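Local coordinates for putative outer membrane protein (LpxR) (Salmonella typhimurium, PDB 3FID) that deacylates lipid A, acting as a lipopolysaccharide-modifying enzyme embedded in the outer membrane as a beta-barrel, at residues A[56-60]-A[112-117]; A[74-78]-A[278-282]. Residue numbers count along the deposited sequence, not the author numbering.

Contact 1: A[56-60]-A[112-117]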
ATOM      1  N   ALA A  56      -5.440   8.930   4.526  1.00 10.75           N
ATOM      2  CA  ALA A  56      -4.057   8.550   4.254  1.00  9.55           C
ATOM      3  C   ALA A  56      -3.355   9.565   3.348  1.00  9.01           C
ATOM      4  O   ALA A  56      -4.019  10.304   2.609  1.00  9.48           O
ATOM      5  CB  ALA A  56      -4.023   7.155   3.625  1.00  8.09           C
ATOM      6  N   GLN A  57      -2.032   9.588   3.436  1.00  8.47           N
ATOM      7  CA  GLN A  57      -1.195  10.381   2.523  1.00  8.12           C
ATOM      8  C   GLN A  57      -0.017   9.522   2.075  1.00  8.19           C
ATOM      9  O   GLN A  57       0.721   8.968   2.896  1.00  9.29           O
ATOM     10  CB  GLN A  57      -0.676  11.659   3.192  1.00  7.38           C
ATOM     11  CG  GLN A  57      -0.039  12.660   2.172  1.00  8.64           C
ATOM     12  CD  GLN A  57       0.999  13.575   2.786  1.00 11.10           C
ATOM     13  OE1 GLN A  57       1.827  13.151   3.594  1.00 13.08           O
ATOM     14  NE2 GLN A  57       0.953  14.847   2.409  1.00 12.06           N
ATOM     15  N   ASP A  58       0.144   9.399   0.766  1.00  8.40           N
ATOM     16  CA  ASP A  58       1.280   8.681   0.207  1.00  7.57           C
ATOM     17  C   ASP A  58       2.084   9.612  -0.683  1.00  8.52           C
ATOM     18  O   ASP A  58       1.496  10.410  -1.404  1.00  9.13           O
ATOM     19  CB  ASP A  58       0.754   7.512  -0.589  1.00  8.96           C
ATOM     20  CG  ASP A  58       0.063   6.516   0.302  1.00  9.22           C
ATOM     21  OD1 ASP A  58       0.750   6.029   1.239  1.00  9.02           O
ATOM     22  OD2 ASP A  58      -1.139   6.285   0.080  1.00  9.10           O
ATOM     23  N   ILE A  59       3.413   9.514  -0.581  1.00  8.27           N
ATOM     24  CA  ILE A  59       4.354  10.445  -1.219  1.00  8.80           C
ATOM     25  C   ILE A  59       5.283   9.619  -2.124  1.00  9.23           C
ATOM     26  O   ILE A  59       5.797   8.566  -1.699  1.00  8.48           O
ATOM     27  CB  ILE A  59       5.171  11.199  -0.158  1.00  8.83           C
ATOM     28  CG1 ILE A  59       4.222  11.902   0.845  1.00 10.01           C
ATOM     29  CG2 ILE A  59       6.158  12.255  -0.821  1.00  7.88           C
ATOM     30  CD1 ILE A  59       4.978  12.705   1.923  1.00  8.29           C
ATOM     31  N   TYR A  60       5.451  10.103  -3.361  1.00  9.91           N
ATOM     32  CA  TYR A  60       6.193   9.420  -4.425  1.00 10.84           C
ATOM     33  C   TYR A  60       7.300  10.347  -4.893  1.00 10.85           C
ATOM     34  O   TYR A  60       7.147  11.572  -4.837  1.00  9.76           O
ATOM     35  CB  TYR A  60       5.269   9.031  -5.603  1.00 10.61           C
ATOM     36  CG  TYR A  60       4.190   8.091  -5.101  1.00 11.07           C
ATOM     37  CD1 TYR A  60       4.470   6.745  -4.907  1.00 12.44           C
ATOM     38  CD2 TYR A  60       2.923   8.566  -4.747  1.00 14.02           C
ATOM     39  CE1 TYR A  60       3.507   5.861  -4.379  1.00 13.16           C
ATOM     40  CE2 TYR A  60       1.946   7.692  -4.230  1.00 14.62           C
ATOM     41  CZ  TYR A  60       2.259   6.348  -4.047  1.00 12.69           C
ATOM     42  OH  TYR A  60       1.332   5.461  -3.532  1.00 13.42           O
ATOM     43  N   ALA A 112      -2.321  17.750  -2.207  1.00 12.71           N
ATOM     44  CA  ALA A 112      -2.156  16.545  -1.387  1.00 12.10           C
ATOM     45  C   ALA A 112      -1.156  16.742  -0.249  1.00 11.21           C
ATOM     46  O   ALA A 112      -1.092  15.946   0.685  1.00 11.85           O
ATOM     47  CB  ALA A 112      -1.771  15.353  -2.279  1.00 11.21           C
ATOM     48  N   GLY A 113      -0.345  17.808  -0.333  1.00 11.93           N
ATOM     49  CA  GLY A 113       0.523  18.248   0.781  1.00 11.44           C
ATOM     50  C   GLY A 113       1.853  17.525   0.938  1.00 12.17           C
ATOM     51  O   GLY A 113       2.448  17.527   2.027  1.00 12.14           O
ATOM     52  N   GLY A 114       2.306  16.864  -0.127  1.00 12.92           N
ATOM     53  CA  GLY A 114       3.590  16.130  -0.092  1.00 12.41           C
ATOM     54  C   GLY A 114       4.827  16.983   0.171  1.00 12.58           C
ATOM     55  O   GLY A 114       5.666  16.612   1.000  1.00 11.10           O
ATOM     56  N   GLN A 115       4.955  18.123  -0.526  1.00 12.13           N
ATOM     57  CA  GLN A 115       6.091  19.044  -0.249  1.00 13.52           C
ATOM     58  C   GLN A 115       6.103  19.498   1.202  1.00 13.14           C
ATOM     59  O   GLN A 115       7.157  19.552   1.844  1.00 13.50           O
ATOM     60  CB  GLN A 115       6.040  20.270  -1.161  1.00 14.06           C
ATOM     61  CG  GLN A 115       7.158  21.304  -0.925  1.00 14.75           C
ATOM     62  CD  GLN A 115       7.146  22.396  -1.982  1.00 16.18           C
ATOM     63  OE1 GLN A 115       6.088  22.752  -2.510  1.00 18.29           O
ATOM     64  NE2 GLN A 115       8.340  22.917  -2.321  1.00 18.93           N
ATOM     65  N   GLU A 116       4.930  19.850   1.727  1.00 13.54           N
ATOM     66  CA  GLU A 116       4.823  20.361   3.097  1.00 12.88           C
ATOM     67  C   GLU A 116       5.256  19.307   4.109  1.00 12.58           C
ATOM     68  O   GLU A 116       6.082  19.582   4.943  1.00 12.11           O
ATOM     69  CB  GLU A 116       3.394  20.848   3.383  1.00 13.82           C
ATOM     70  CG  GLU A 116       2.975  22.126   2.601  1.00 13.80           C
ATOM     71  CD  GLU A 116       2.353  21.849   1.219  1.00 19.17           C
ATOM     72  OE1 GLU A 116       2.583  20.771   0.611  1.00 17.60           O
ATOM     73  OE2 GLU A 116       1.630  22.739   0.714  1.00 19.09           O
ATOM     74  N   VAL A 117       4.727  18.086   3.983  1.00 12.57           N
ATOM     75  CA  VAL A 117       5.035  16.992   4.902  1.00 12.32           C
ATOM     76  C   VAL A 117       6.497  16.574   4.849  1.00 13.07           C
ATOM     77  O   VAL A 117       7.148  16.422   5.904  1.00 13.13           O
ATOM     78  CB  VAL A 117       4.107  15.769   4.674  1.00 11.38           C
ATOM     79  CG1 VAL A 117       4.611  14.532   5.412  1.00 11.43           C
ATOM     80  CG2 VAL A 117       2.680  16.106   5.121  1.00 13.54           C
TER
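A beta-barrel strand meets the start of a helix: residues 56-60 end strand 49-60 of the antiparallel LpxR barrel, and G114 opens helix 114-125. Q57 gives up most surface. Its extended side chain (chi1 and chi2 both t) spans a 7.4 Å gap between Q57 CA and A112 CA, and Q57 NE2 donates to A112 O at 2.9 Å and 171°. The acceptor lies just ahead of the N-cap residue G113, whose positive phi (82°) turns the chain into the helix; its first turn is closed by V117 N to G113 O, 3.1 Å. I59 points toward the helix where the backbones come nearest, I59 CA to G114 CA being 5.8 Å. The strand also borders a zinc site: the side chains of I59 and zinc ligand T34 are about 4 Å apart at their nearest atoms. V117, one turn into the helix, covers both strand residues: V117 CG2 lies 3.4 Å from Q57 OE1, and V117 CG1 packs on I59 CD1 at 4.0 Å.

Contact 2: A[74-78]-A[278-282]; sequences KGDRA and EFRTG. With GOL (glycerol), chain H.
Two irregular loops meet across one end of the barrel, joining the connection between strands 49-60 and 80-94 to that between 266-275 and 285-295. G75 lies opposite T281 (CA to CA 5.6 Å), D76 opposite G282 (6.5 Å). A type I beta turn, F279 to G282 (G282 N to F279 O 2.9 Å), supplies the T281 hydroxyl (chi1 p): OG1 donates to G75 O at 2.5 Å. At G75 (phi 97°, psi -8°) a CB would jam against K74 O, so glycine fits. F279 (chi1 p) turns its ring edge to G75 O (3.4 Å from CE2) and D76 OD1 (3.6 Å from CZ). D76 OD2 is satisfied by S63 N and N66 ND2; OD1 takes a weak bond from R77 N (2.8 Å, 129°). R77 (chi1 p, chi2 t, chi3 m) reaches E278 in a salt bridge, R77 NH1 to E278 OE1 3.1 Å; Y285 OH also bonds OE1. A glycerol, probably from crystallisation, accepts R77 NH2 on O1 (2.7 Å), donates from O1 to E278 OE1 and from O2 to E278 OE2 (both 2.8 Å), and bonds N231. Buried R77 NH1 thus meets two carboxylates, E278 and D32, within the fold.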
ATOM      1  N   LYS A  74      13.187  13.982 -17.070  1.00 17.86           N
ATOM      2  CA  LYS A  74      12.567  13.094 -18.055  1.00 17.35           C
ATOM      3  C   LYS A  74      13.160  11.707 -17.875  1.00 17.22           C
ATOM      4  O   LYS A  74      14.370  11.571 -17.731  1.00 16.63           O
ATOM      5  CB  LYS A  74      12.839  13.578 -19.477  1.00 18.75           C
ATOM      6  CG  LYS A  74      11.968  12.901 -20.534  1.00 19.50           C
ATOM      7  CD  LYS A  74      10.545  13.456 -20.483  1.00 24.53           C
ATOM      8  CE  LYS A  74       9.626  12.838 -21.583  1.00 23.39           C
ATOM      9  NZ  LYS A  74       8.379  13.669 -21.875  1.00 25.16           N
ATOM     10  N   GLY A  75      12.320  10.673 -17.861  1.00 16.09           N
ATOM     11  CA  GLY A  75      12.841   9.321 -17.575  1.00 15.81           C
ATOM     12  C   GLY A  75      12.708   8.835 -16.137  1.00 15.10           C
ATOM     13  O   GLY A  75      12.963   7.660 -15.850  1.00 15.07           O
ATOM     14  N   ASP A  76      12.294   9.712 -15.223  1.00 14.46           N
ATOM     15  CA  ASP A  76      12.069   9.292 -13.821  1.00 13.80           C
ATOM     16  C   ASP A  76      10.764   9.926 -13.365  1.00 13.77           C
ATOM     17  O   ASP A  76      10.294  10.922 -13.949  1.00 13.28           O
ATOM     18  CB  ASP A  76      13.242   9.724 -12.905  1.00 12.96           C
ATOM     19  CG  ASP A  76      13.316   8.939 -11.571  1.00 13.79           C
ATOM     20  OD1 ASP A  76      12.419   8.117 -11.238  1.00 13.18           O
ATOM     21  OD2 ASP A  76      14.296   9.177 -10.827  1.00 13.43           O
ATOM     22  N   ARG A  77      10.135   9.343 -12.349  1.00 14.07           N
ATOM     23  CA  ARG A  77       8.908   9.946 -11.857  1.00 14.29           C
ATOM     24  C   ARG A  77       9.197  11.310 -11.232  1.00 13.78           C
ATOM     25  O   ARG A  77      10.256  11.542 -10.639  1.00 14.07           O
ATOM     26  CB  ARG A  77       8.133   9.004 -10.897  1.00 15.72           C
ATOM     27  CG  ARG A  77       8.810   8.709  -9.608  1.00 17.56           C
ATOM     28  CD  ARG A  77       8.335   7.345  -9.040  1.00 22.00           C
ATOM     29  NE  ARG A  77       6.902   7.277  -8.896  1.00 19.68           N
ATOM     30  CZ  ARG A  77       6.176   6.161  -8.941  1.00 18.83           C
ATOM     31  NH1 ARG A  77       6.727   4.970  -9.198  1.00 21.17           N
ATOM     32  NH2 ARG A  77       4.868   6.254  -8.803  1.00 18.05           N
ATOM     33  N   ALA A  78       8.249  12.225 -11.401  1.00 12.77           N
ATOM     34  CA  ALA A  78       8.265  13.497 -10.703  1.00 12.21           C
ATOM     35  C   ALA A  78       7.892  13.271  -9.234  1.00 12.65           C
ATOM     36  O   ALA A  78       7.241  12.267  -8.920  1.00 12.37           O
ATOM     37  CB  ALA A  78       7.223  14.409 -11.334  1.00 12.49           C
ATOM     38  N   GLU A 278       7.435   0.356 -12.535  1.00  9.89           N
ATOM     39  CA  GLU A 278       6.161   0.945 -13.037  1.00 10.63           C
ATOM     40  C   GLU A 278       6.257   1.772 -14.329  1.00 10.83           C
ATOM     41  O   GLU A 278       5.242   2.242 -14.855  1.00 10.85           O
ATOM     42  CB  GLU A 278       5.533   1.784 -11.922  1.00  9.82           C
ATOM     43  CG  GLU A 278       5.142   0.891 -10.733  1.00 11.17           C
ATOM     44  CD  GLU A 278       4.322   1.658  -9.710  1.00 13.87           C
ATOM     45  OE1 GLU A 278       4.899   2.485  -9.012  1.00 13.47           O
ATOM     46  OE2 GLU A 278       3.097   1.428  -9.628  1.00 16.05           O
ATOM     47  N   PHE A 279       7.478   1.963 -14.821  1.00 12.09           N
ATOM     48  CA  PHE A 279       7.676   2.659 -16.093  1.00 12.11           C
ATOM     49  C   PHE A 279       8.950   2.213 -16.776  1.00 12.02           C
ATOM     50  O   PHE A 279       9.882   1.675 -16.143  1.00 11.38           O
ATOM     51  CB  PHE A 279       7.640   4.190 -15.942  1.00 12.29           C
ATOM     52  CG  PHE A 279       8.541   4.717 -14.879  1.00 12.66           C
ATOM     53  CD1 PHE A 279       8.118   4.754 -13.538  1.00 13.44           C
ATOM     54  CD2 PHE A 279       9.808   5.220 -15.198  1.00 11.41           C
ATOM     55  CE1 PHE A 279       8.953   5.247 -12.551  1.00 10.51           C
ATOM     56  CE2 PHE A 279      10.656   5.721 -14.187  1.00 10.42           C
ATOM     57  CZ  PHE A 279      10.230   5.734 -12.886  1.00 11.62           C
ATOM     58  N   ARG A 280       8.996   2.436 -18.085  1.00 12.19           N
ATOM     59  CA  ARG A 280      10.024   1.778 -18.901  1.00 12.73           C
ATOM     60  C   ARG A 280      11.440   2.029 -18.390  1.00 13.37           C
ATOM     61  O   ARG A 280      12.289   1.121 -18.385  1.00 14.23           O
ATOM     62  CB  ARG A 280       9.910   2.230 -20.367  1.00 12.38           C
ATOM     63  CG  ARG A 280       8.621   1.850 -21.017  1.00 11.45           C
ATOM     64  CD  ARG A 280       8.766   2.002 -22.500  1.00 12.00           C
ATOM     65  NE  ARG A 280       7.503   1.707 -23.173  1.00 14.18           N
ATOM     66  CZ  ARG A 280       7.369   1.733 -24.486  1.00 16.22           C
ATOM     67  NH1 ARG A 280       6.206   1.453 -25.022  1.00 15.36           N
ATOM     68  NH2 ARG A 280       8.416   2.055 -25.245  1.00 14.97           N
ATOM     69  N   THR A 281      11.706   3.274 -18.016  1.00 14.06           N
ATOM     70  CA  THR A 281      13.041   3.698 -17.581  1.00 14.36           C
ATOM     71  C   THR A 281      13.262   3.591 -16.053  1.00 14.76           C
ATOM     72  O   THR A 281      14.288   4.047 -15.528  1.00 14.30           O
ATOM     73  CB  THR A 281      13.347   5.118 -18.076  1.00 15.49           C
ATOM     74  OG1 THR A 281      12.302   6.007 -17.652  1.00 15.65           O
ATOM     75  CG2 THR A 281      13.421   5.129 -19.611  1.00 14.44           C
ATOM     76  N   GLY A 282      12.306   2.982 -15.348  1.00 14.34           N
ATOM     77  CA  GLY A 282      12.426   2.773 -13.900  1.00 13.52           C
ATOM     78  C   GLY A 282      13.014   1.425 -13.543  1.00 13.18           C
ATOM     79  O   GLY A 282      13.662   0.765 -14.365  1.00 11.89           O
TER
HETATM   80  C1  GOL H 302       1.951   4.709  -7.594  1.00 22.26           C
HETATM   81  O1  GOL H 302       2.880   4.381  -8.587  1.00 22.51           O
HETATM   82  C2  GOL H 302       1.466   3.509  -6.802  1.00 25.73           C
HETATM   83  O2  GOL H 302       1.526   2.276  -7.509  1.00 26.25           O
HETATM   84  C3  GOL H 302       0.075   3.872  -6.314  1.00 25.67           C
HETATM   85  O3  GOL H 302      -0.822   2.789  -6.313  1.00 24.66           O

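Followed from the N terminus, the segments come in the order 56-60, 74-78, 112-117, 278-282, so the contacts cross. Contact 1 closes a 51-residue loop that carries strands 80-94 and 97-108, tying the end of strand 49-60 to the loop helix beyond them. Contact 2 starts within that loop and spans 199 residues, taking in most of the barrel before joining the 61-79 connection to the one between strands 266-275 and 285-295. The latter strand pairs with 2-9, on the way to 33-44 and 49-60, so the sheet curls round to bring distant loops together. With centres about 19 Å apart, the two contacts touch through packing of Y60 CD1 against R77 NH2 at 3.9 Å.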